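Long-range contacts in secreted protein (Streptomyces lividans TK24, PDB 5LXZ), which binds copper and, as an AA5-family relative of galactose oxidase, probably works as a secreted copper-radical oxidase: residues Q85-G89 against Q580-Y584; L34-L40 against F229-E234; L301-Q305 against A360-Y365. The protein carries 1 engineered substitution. All blocks are in the same frame, centred on the assembly; numbering follows the deposited sequence.

Contact 1. Residues Q85-G89 against Q580-Y584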
loop_
_atom_site.group_PDB
_atom_site.type_symbol
_atom_site.label_atom_id
_atom_site.label_comp_id
_atom_site.label_asym_id
_atom_site.label_seq_id
_atom_site.Cartn_x
_atom_site.Cartn_y
_atom_site.Cartn_z
ATOM N N GLN A 85 6.553 -4.637 9.793
ATOM C CA GLN A 85 7.004 -5.388 10.957
ATOM C C GLN A 85 8.441 -5.103 11.300
ATOM O O GLN A 85 9.315 -5.162 10.451
ATOM C CB GLN A 85 6.851 -6.889 10.682
ATOM C CG GLN A 85 7.059 -7.704 11.963
ATOM C CD GLN A 85 7.400 -9.176 11.803
ATOM O OE1 GLN A 85 7.943 -9.793 12.748
ATOM N NE2 GLN A 85 7.038 -9.781 10.700
ATOM N N LEU A 86 8.687 -4.819 12.561
ATOM C CA LEU A 86 10.027 -4.687 13.106
ATOM C C LEU A 86 10.580 -6.058 13.488
ATOM O O LEU A 86 9.878 -7.051 13.542
ATOM C CB LEU A 86 9.974 -3.797 14.337
ATOM C CG LEU A 86 9.496 -2.382 14.076
ATOM C CD1 LEU A 86 9.485 -1.646 15.388
ATOM C CD2 LEU A 86 10.306 -1.643 13.033
ATOM N N ALA A 87 11.880 -6.090 13.735
ATOM C CA ALA A 87 12.530 -7.364 14.113
ATOM C C ALA A 87 11.953 -8.029 15.338
ATOM O O ALA A 87 11.938 -9.271 15.451
ATOM C CB ALA A 87 14.029 -7.159 14.297
ATOM N N ASN A 88 11.421 -7.242 16.280
ATOM C CA ASN A 88 10.764 -7.858 17.418
ATOM C C ASN A 88 9.306 -8.245 17.264
ATOM O O ASN A 88 8.661 -8.674 18.223
ATOM C CB ASN A 88 10.940 -6.971 18.631
ATOM C CG ASN A 88 10.132 -5.698 18.556
ATOM O OD1 ASN A 88 9.441 -5.401 17.567
ATOM N ND2 ASN A 88 10.248 -4.900 19.614
ATOM N N GLY A 89 8.756 -8.163 16.052
ATOM C CA GLY A 89 7.364 -8.524 15.817
ATOM C C GLY A 89 6.390 -7.402 16.025
ATOM O O GLY A 89 5.229 -7.519 15.669
ATOM N N GLN A 580 14.833 -10.994 6.280
ATOM C CA GLN A 580 14.797 -9.847 7.210
ATOM C C GLN A 580 14.518 -10.408 8.622
ATOM O O GLN A 580 13.721 -11.344 8.770
ATOM C CB GLN A 580 13.700 -8.867 6.752
ATOM C CG GLN A 580 14.006 -8.278 5.373
ATOM C CD GLN A 580 12.803 -7.610 4.699
ATOM O OE1 GLN A 580 11.693 -8.141 4.697
ATOM N NE2 GLN A 580 13.019 -6.420 4.152
ATOM N N SER A 581 15.121 -9.795 9.631
ATOM C CA SER A 581 14.820 -10.215 10.988
ATOM C C SER A 581 13.349 -9.936 11.316
ATOM O O SER A 581 12.738 -8.967 10.850
ATOM C CB SER A 581 15.682 -9.444 11.925
ATOM O OG SER A 581 17.037 -9.715 11.667
ATOM N N GLY A 582 12.770 -10.820 12.099
ATOM C CA GLY A 582 11.373 -10.757 12.419
ATOM C C GLY A 582 10.742 -12.114 12.448
ATOM O O GLY A 582 11.428 -13.135 12.422
ATOM N N TRP A 583 9.434 -12.109 12.550
ATOM C CA TRP A 583 8.662 -13.323 12.689
ATOM C C TRP A 583 8.094 -13.737 11.342
ATOM O O TRP A 583 7.654 -12.903 10.557
ATOM C CB TRP A 583 7.536 -13.100 13.668
ATOM C CG TRP A 583 7.957 -13.042 15.078
ATOM C CD1 TRP A 583 8.495 -11.955 15.737
ATOM C CD2 TRP A 583 7.925 -14.105 16.019
ATOM N NE1 TRP A 583 8.718 -12.279 17.050
ATOM C CE2 TRP A 583 8.388 -13.588 17.248
ATOM C CE3 TRP A 583 7.499 -15.422 15.951
ATOM C CZ2 TRP A 583 8.441 -14.357 18.401
ATOM C CZ3 TRP A 583 7.576 -16.192 17.075
ATOM C CH2 TRP A 583 8.033 -15.657 18.290
ATOM N N TYR A 584 8.023 -15.046 11.131
ATOM C CA TYR A 584 7.591 -15.666 9.927
ATOM C C TYR A 584 6.672 -16.830 10.237
ATOM O O TYR A 584 6.836 -17.513 11.251
ATOM C CB TYR A 584 8.758 -16.249 9.165
ATOM C CG TYR A 584 9.712 -15.246 8.555
ATOM C CD1 TYR A 584 10.690 -14.640 9.335
ATOM C CD2 TYR A 584 9.630 -14.895 7.216
ATOM C CE1 TYR A 584 11.546 -13.711 8.794
ATOM C CE2 TYR A 584 10.500 -13.977 6.663
ATOM C CZ TYR A 584 11.439 -13.366 7.444
ATOM O OH TYR A 584 12.315 -12.461 6.872
HETATM O O HOH W 1 10.063 -11.054 19.496
#

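Contact 2. Residues L34-L40 against F229-E234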
loop_
_atom_site.group_PDB
_atom_site.type_symbol
_atom_site.label_atom_id
_atom_site.label_comp_id
_atom_site.label_asym_id
_atom_site.label_seq_id
_atom_site.Cartn_x
_atom_site.Cartn_y
_atom_site.Cartn_z
ATOM N N LEU A 34 -0.342 -10.615 12.789
ATOM C CA LEU A 34 0.624 -10.486 13.869
ATOM C C LEU A 34 1.152 -11.857 14.262
ATOM O O LEU A 34 0.541 -12.901 13.997
ATOM C CB LEU A 34 -0.083 -9.888 15.083
ATOM C CG LEU A 34 -0.854 -8.590 14.815
ATOM C CD1 LEU A 34 -1.634 -8.248 16.078
ATOM C CD2 LEU A 34 0.071 -7.481 14.390
ATOM N N ARG A 35 2.327 -11.843 14.870
ATOM C CA ARG A 35 3.023 -13.083 15.219
ATOM C C ARG A 35 2.304 -13.923 16.249
ATOM O O ARG A 35 2.643 -15.066 16.447
ATOM C CB ARG A 35 4.458 -12.784 15.617
ATOM C CG ARG A 35 4.658 -11.943 16.863
ATOM C CD ARG A 35 4.859 -12.798 18.071
ATOM N NE ARG A 35 5.485 -12.020 19.146
ATOM C CZ ARG A 35 5.766 -12.521 20.342
ATOM N NH1 ARG A 35 5.465 -13.770 20.631
ATOM N NH2 ARG A 35 6.398 -11.767 21.225
ATOM N N THR A 36 1.312 -13.345 16.921
ATOM C CA THR A 36 0.391 -14.078 17.783
ATOM C C THR A 36 -0.644 -14.904 17.058
ATOM O O THR A 36 -1.401 -15.634 17.680
ATOM C CB THR A 36 -0.339 -13.091 18.694
ATOM O OG1 THR A 36 -0.953 -12.095 17.847
ATOM C CG2 THR A 36 0.634 -12.414 19.620
ATOM N N GLY A 37 -0.714 -14.791 15.722
ATOM C CA GLY A 37 -1.701 -15.451 14.940
ATOM C C GLY A 37 -2.981 -14.655 14.767
ATOM O O GLY A 37 -3.873 -15.106 14.068
ATOM N N LYS A 38 -3.054 -13.482 15.384
ATOM C CA LYS A 38 -4.216 -12.626 15.278
ATOM C C LYS A 38 -3.982 -11.565 14.221
ATOM O O LYS A 38 -2.827 -11.295 13.845
ATOM C CB LYS A 38 -4.494 -12.013 16.627
ATOM C CG LYS A 38 -4.756 -13.126 17.655
ATOM C CD LYS A 38 -5.150 -12.541 18.959
ATOM C CE LYS A 38 -5.150 -13.574 20.074
ATOM N NZ LYS A 38 -5.565 -12.864 21.320
ATOM N N VAL A 39 -5.068 -10.977 13.746
ATOM C CA VAL A 39 -4.998 -9.964 12.696
ATOM C C VAL A 39 -5.371 -8.624 13.257
ATOM O O VAL A 39 -6.454 -8.464 13.846
ATOM C CB VAL A 39 -5.919 -10.316 11.533
ATOM C CG1 VAL A 39 -5.850 -9.275 10.434
ATOM C CG2 VAL A 39 -5.597 -11.703 10.984
ATOM N N LEU A 40 -4.485 -7.652 13.061
ATOM C CA LEU A 40 -4.741 -6.261 13.389
ATOM C C LEU A 40 -5.492 -5.640 12.214
ATOM O O LEU A 40 -5.047 -5.748 11.068
ATOM C CB LEU A 40 -3.434 -5.531 13.613
ATOM C CG LEU A 40 -3.573 -4.051 13.955
ATOM C CD1 LEU A 40 -4.126 -3.901 15.345
ATOM C CD2 LEU A 40 -2.229 -3.334 13.748
ATOM N N PHE A 229 2.900 -1.041 17.311
ATOM C CA PHE A 229 1.818 -1.852 17.836
ATOM C C PHE A 229 2.455 -3.114 18.393
ATOM O O PHE A 229 3.125 -3.854 17.662
ATOM C CB PHE A 229 0.784 -2.238 16.776
ATOM C CG PHE A 229 -0.371 -2.967 17.366
ATOM C CD1 PHE A 229 -1.379 -2.229 18.016
ATOM C CD2 PHE A 229 -0.427 -4.369 17.418
ATOM C CE1 PHE A 229 -2.450 -2.868 18.614
ATOM C CE2 PHE A 229 -1.514 -4.990 18.054
ATOM C CZ PHE A 229 -2.513 -4.239 18.627
ATOM N N ASP A 230 2.238 -3.365 19.681
ATOM C CA ASP A 230 2.783 -4.523 20.363
ATOM C C ASP A 230 1.715 -5.625 20.342
ATOM O O ASP A 230 0.655 -5.471 20.966
ATOM C CB ASP A 230 3.153 -4.091 21.794
ATOM C CG ASP A 230 3.684 -5.218 22.643
ATOM O OD1 ASP A 230 3.366 -6.381 22.406
ATOM O OD2 ASP A 230 4.423 -4.884 23.601
ATOM N N PRO A 231 1.958 -6.717 19.608
ATOM C CA PRO A 231 0.951 -7.753 19.467
ATOM C C PRO A 231 0.695 -8.563 20.740
ATOM O O PRO A 231 -0.382 -9.129 20.865
ATOM C CB PRO A 231 1.475 -8.628 18.366
ATOM C CG PRO A 231 2.906 -8.366 18.278
ATOM C CD PRO A 231 3.208 -7.030 18.880
ATOM N N VAL A 232 1.619 -8.564 21.677
ATOM C CA VAL A 232 1.386 -9.297 22.943
ATOM C C VAL A 232 0.520 -8.462 23.877
ATOM O O VAL A 232 -0.526 -8.917 24.349
ATOM C CB VAL A 232 2.706 -9.749 23.577
ATOM C CG1 VAL A 232 2.476 -10.411 24.946
ATOM C CG2 VAL A 232 3.429 -10.729 22.644
ATOM N N ALA A 233 0.902 -7.206 24.058
ATOM C CA ALA A 233 0.103 -6.276 24.826
ATOM C C ALA A 233 -1.206 -5.870 24.143
ATOM O O ALA A 233 -2.145 -5.406 24.798
ATOM C CB ALA A 233 0.917 -5.069 25.151
ATOM N N GLU A 234 -1.252 -6.016 22.815
ATOM C CA GLU A 234 -2.363 -5.571 21.998
ATOM C C GLU A 234 -2.644 -4.093 22.176
ATOM O O GLU A 234 -3.784 -3.678 22.341
ATOM C CB GLU A 234 -3.561 -6.487 22.194
ATOM C CG GLU A 234 -3.229 -7.900 21.741
ATOM C CD GLU A 234 -4.382 -8.887 21.838
ATOM O OE1 GLU A 234 -5.379 -8.586 22.532
ATOM O OE2 GLU A 234 -4.264 -9.951 21.197
HETATM O O HOH W 2 -2.291 -10.267 19.224
#

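Contact 3. Residues L301-Q305 against A360-Y365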
loop_
_atom_site.group_PDB
_atom_site.type_symbol
_atom_site.label_atom_id
_atom_site.label_comp_id
_atom_site.label_asym_id
_atom_site.label_seq_id
_atom_site.Cartn_x
_atom_site.Cartn_y
_atom_site.Cartn_z
ATOM N N LEU A 301 8.178 -0.298 -2.511
ATOM C CA LEU A 301 9.627 -0.306 -2.312
ATOM C C LEU A 301 10.023 -1.580 -1.563
ATOM O O LEU A 301 9.640 -1.753 -0.409
ATOM C CB LEU A 301 10.056 0.895 -1.489
ATOM C CG LEU A 301 9.731 2.258 -2.087
ATOM C CD1 LEU A 301 10.121 3.366 -1.107
ATOM C CD2 LEU A 301 10.452 2.485 -3.404
ATOM N N PHE A 302 10.844 -2.395 -2.197
ATOM C CA PHE A 302 11.211 -3.705 -1.635
ATOM C C PHE A 302 12.716 -3.806 -1.470
ATOM O O PHE A 302 13.471 -3.443 -2.374
ATOM C CB PHE A 302 10.777 -4.811 -2.581
ATOM C CG PHE A 302 9.275 -5.016 -2.645
ATOM C CD1 PHE A 302 8.484 -4.226 -3.429
ATOM C CD2 PHE A 302 8.673 -6.004 -1.899
ATOM C CE1 PHE A 302 7.109 -4.415 -3.454
ATOM C CE2 PHE A 302 7.322 -6.213 -1.940
ATOM C CZ PHE A 302 6.536 -5.393 -2.696
ATOM N N LEU A 303 13.151 -4.430 -0.376
ATOM C CA LEU A 303 14.570 -4.676 -0.192
ATOM C C LEU A 303 15.042 -5.834 -1.047
ATOM O O LEU A 303 14.536 -6.967 -0.937
ATOM C CB LEU A 303 14.849 -4.972 1.282
ATOM C CG LEU A 303 16.309 -5.182 1.657
ATOM C CD1 LEU A 303 17.130 -3.917 1.484
ATOM C CD2 LEU A 303 16.322 -5.603 3.131
ATOM N N MET A 304 16.109 -5.583 -1.812
ATOM C CA MET A 304 16.745 -6.549 -2.684
ATOM C C MET A 304 17.919 -7.237 -1.954
ATOM O O MET A 304 18.452 -6.723 -0.958
ATOM C CB MET A 304 17.291 -5.840 -3.910
ATOM C CG MET A 304 16.226 -5.095 -4.692
ATOM S SD MET A 304 16.922 -3.942 -5.915
ATOM C CE MET A 304 18.169 -4.928 -6.774
ATOM N N GLN A 305 18.368 -8.335 -2.512
ATOM C CA GLN A 305 19.466 -9.087 -1.874
ATOM C C GLN A 305 20.767 -8.356 -1.821
ATOM O O GLN A 305 21.585 -8.666 -0.954
ATOM C CB GLN A 305 19.640 -10.428 -2.574
ATOM C CG GLN A 305 18.544 -11.359 -2.145
ATOM C CD GLN A 305 18.563 -12.659 -2.903
ATOM O OE1 GLN A 305 19.615 -13.250 -3.135
ATOM N NE2 GLN A 305 17.410 -13.087 -3.340
ATOM N N ALA A 360 11.436 -15.990 -2.784
ATOM C CA ALA A 360 12.083 -14.697 -2.761
ATOM C C ALA A 360 13.528 -14.714 -3.206
ATOM O O ALA A 360 14.038 -13.721 -3.692
ATOM C CB ALA A 360 11.979 -14.082 -1.386
ATOM N N GLN A 361 14.177 -15.864 -3.070
ATOM C CA GLN A 361 15.526 -16.004 -3.590
ATOM C C GLN A 361 15.669 -15.572 -5.051
ATOM O O GLN A 361 16.739 -15.097 -5.439
ATOM C CB GLN A 361 15.991 -17.466 -3.485
ATOM C CG GLN A 361 16.415 -17.834 -2.083
ATOM C CD GLN A 361 15.322 -18.452 -1.213
ATOM O OE1 GLN A 361 14.114 -18.258 -1.417
ATOM N NE2 GLN A 361 15.758 -19.270 -0.243
ATOM N N ASP A 362 14.630 -15.803 -5.851
ATOM C CA ASP A 362 14.746 -15.565 -7.298
ATOM C C ASP A 362 14.718 -14.094 -7.675
ATOM O O ASP A 362 15.088 -13.752 -8.794
ATOM C CB ASP A 362 13.668 -16.340 -8.025
ATOM C CG ASP A 362 13.845 -17.856 -7.909
ATOM O OD1 ASP A 362 14.877 -18.361 -7.396
ATOM O OD2 ASP A 362 12.899 -18.541 -8.311
ATOM N N GLU A 363 14.270 -13.208 -6.776
ATOM C CA GLU A 363 14.243 -11.748 -7.034
ATOM C C GLU A 363 13.443 -11.407 -8.267
ATOM O O GLU A 363 13.803 -10.497 -9.013
ATOM C CB GLU A 363 15.656 -11.149 -7.096
ATOM C CG GLU A 363 16.511 -11.507 -5.899
ATOM C CD GLU A 363 17.689 -10.560 -5.704
ATOM O OE1 GLU A 363 17.482 -9.388 -5.233
ATOM O OE2 GLU A 363 18.844 -11.024 -6.003
ATOM N N LYS A 364 12.328 -12.124 -8.444
ATOM C CA LYS A 364 11.389 -11.806 -9.495
ATOM C C LYS A 364 10.179 -11.082 -8.923
ATOM O O LYS A 364 9.534 -11.575 -7.995
ATOM C CB LYS A 364 10.939 -13.063 -10.224
ATOM C CG LYS A 364 12.036 -13.720 -11.039
ATOM C CD LYS A 364 11.487 -14.896 -11.832
ATOM C CE LYS A 364 12.577 -15.654 -12.556
ATOM N NZ LYS A 364 11.948 -16.575 -13.549
ATOM N N TYR A 365 9.904 -9.903 -9.477
ATOM C CA TYR A 365 8.831 -9.026 -8.973
ATOM C C TYR A 365 7.758 -8.925 -10.013
ATOM O O TYR A 365 8.088 -8.773 -11.180
ATOM C CB TYR A 365 9.382 -7.642 -8.667
ATOM C CG TYR A 365 10.284 -7.568 -7.498
ATOM C CD1 TYR A 365 11.620 -7.888 -7.599
ATOM C CD2 TYR A 365 9.791 -7.240 -6.258
ATOM C CE1 TYR A 365 12.453 -7.829 -6.492
ATOM C CE2 TYR A 365 10.614 -7.216 -5.155
ATOM C CZ TYR A 365 11.924 -7.497 -5.276
ATOM O OH TYR A 365 12.767 -7.446 -4.167
HETATM O O HOH W 3 14.997 -11.220 -2.827
#

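Contact 1. Residues Q85-G89 against Q580-Y584
This is a buried contact between domains: the end of strand 81-85 and the type I turn L86-G89 that leads to strand 91-102 of a propeller blade meet the start of strand 582-590 in the C-terminal Early set domain. Two hydrogen bonds tie the Q85 side-chain amide to the backbone of W583. W583 N donates to Q85 OE1 (2.8 Å, 170° at the hydrogen), and Q85 NE2 donates to W583 O (3.2 Å, 174°). With chi1 and chi2 both t, the glutamine is extended enough to reach that strand.

The turn, closed by G89 N to L86 O at 3.0 Å, presents backbone to its partner. A87 and G582 have CA atoms 4.0 Å apart, and G582 CA makes a CA-H...O contact with A87 O (3.4 Å, 159°). Both glycines have backbone angles unfavourable to a side chain, G89 at 88/-9 and G582 at 141/-171. The space matters too, since a CB on G89 would clash with W583 CD1, which already lies 3.6 Å from G89 CA. Water 1 accepts from W583 NE1 and donates to N88 O, 3.0 Å each. R542 NH2, outside the two segments, hydrogen-bonds S581 O. Such docking of a blade turn against a C-terminal beta-sandwich is characteristic of the galactose oxidase-like architecture.

Contact 2. Residues L34-L40 against F229-E234
The clearest bump is P231, whose ring enters a shallow hollow formed by the type I turn L34-G37: P231 CB lies 3.8 Å from L34 CB and 4.1 Å from T36 CG2, and P231 CG 4.2 Å from R35 CG. Deeper in, the F229 ring receives L40 CD1 over one face, 3.8 Å from the centroid and 15° off the normal, a CH-pi contact, while L34 CD1 reaches F229 CE2 at 3.8 Å. Farther out, V232 CG2 rests over a face of the R35 guanidinium, 3.5 Å from NH2. At another edge, K38 NZ forms a salt bridge with E234 OE2 (3.2 Å), and water 2 fills a gap there, accepting from T36 OG1 (2.7 Å) and donating to P231 O and E234 OE2 (2.8 Å each). E234 OE1 has a second salt bridge, to K70. The contact thus joins the hairpin turn between strands 30-33 and 39-44 to the end of strand 226-230 in the next blade, with I61 of strand 58-62 and L91 of strand 91-102 also packing on F229.

Contact 3. Residues L301-Q305 against A360-Y365
Two aromatic side chains in the same conformation bring these segments together at one end. F302 (chi1 -71°, chi2 82°) and Y365 (chi1 -70°, chi2 83°) both adopt m, and the Y365 edge turns toward the F302 face in an offset edge-to-face stack, with centroids 5.4 Å apart and planes at 63°. Y365 CE2 comes within 3.5 Å of F302 CB.

At the other end, Q305 and E363 reach across in opposite senses. The E363 backbone lies in the left-handed helical region (57/39), after the 3-10 segment 360-362, with E363 N bonded to A360 O at 3.1 Å. Its side chain, chi1 m, chi2 t and chi3 at 75°, places E363 OE1 as the acceptor for Q305 N (3.0 Å, 170°). Q305 runs out with chi1 m and chi2 t, and a chi3 of 43° orients its amide so that Q305 NE2 donates to Q361 O (3.0 Å, 155°) and to water 3 (3.1 Å), which donates to A360 O (2.8 Å). Between the two ends, M304 has CB 3.8 Å from E363 OE1 and CG 4.2 Å from Y365 OH. The strands do not pair: F302 and Y365 have CA atoms 9.4 Å apart. Side-chain packing between strand 301-303 and strand 364-368, which belong to successive four-stranded antiparallel sheets, is characteristic of adjoining blades in a kelch beta-propeller.

In the fold
Contacts 1 and 2 adjoin, their centres 12 Å apart: W583 CG lies 3.6 Å from R35 CB, and G89 O lies 3.6 Å from P231 CG. They share the sheet containing strands 81-85 and 226-230. Contact 3 is centred 17 Å from contact 1, which it touches through Q580 NE2 and L303 CD2 at 3.6 Å, and 26 Å from contact 2, with nearest atoms about 17 Å apart. Along the chain, segments of contacts 1 and 2 alternate, whereas contact 3 falls wholly between 85-89 and 580-584. Contacts 2 and 3 each join two successive propeller sheets, and contact 1 ties the C-terminal domain, which supplies the copper ligand H548, to the propeller.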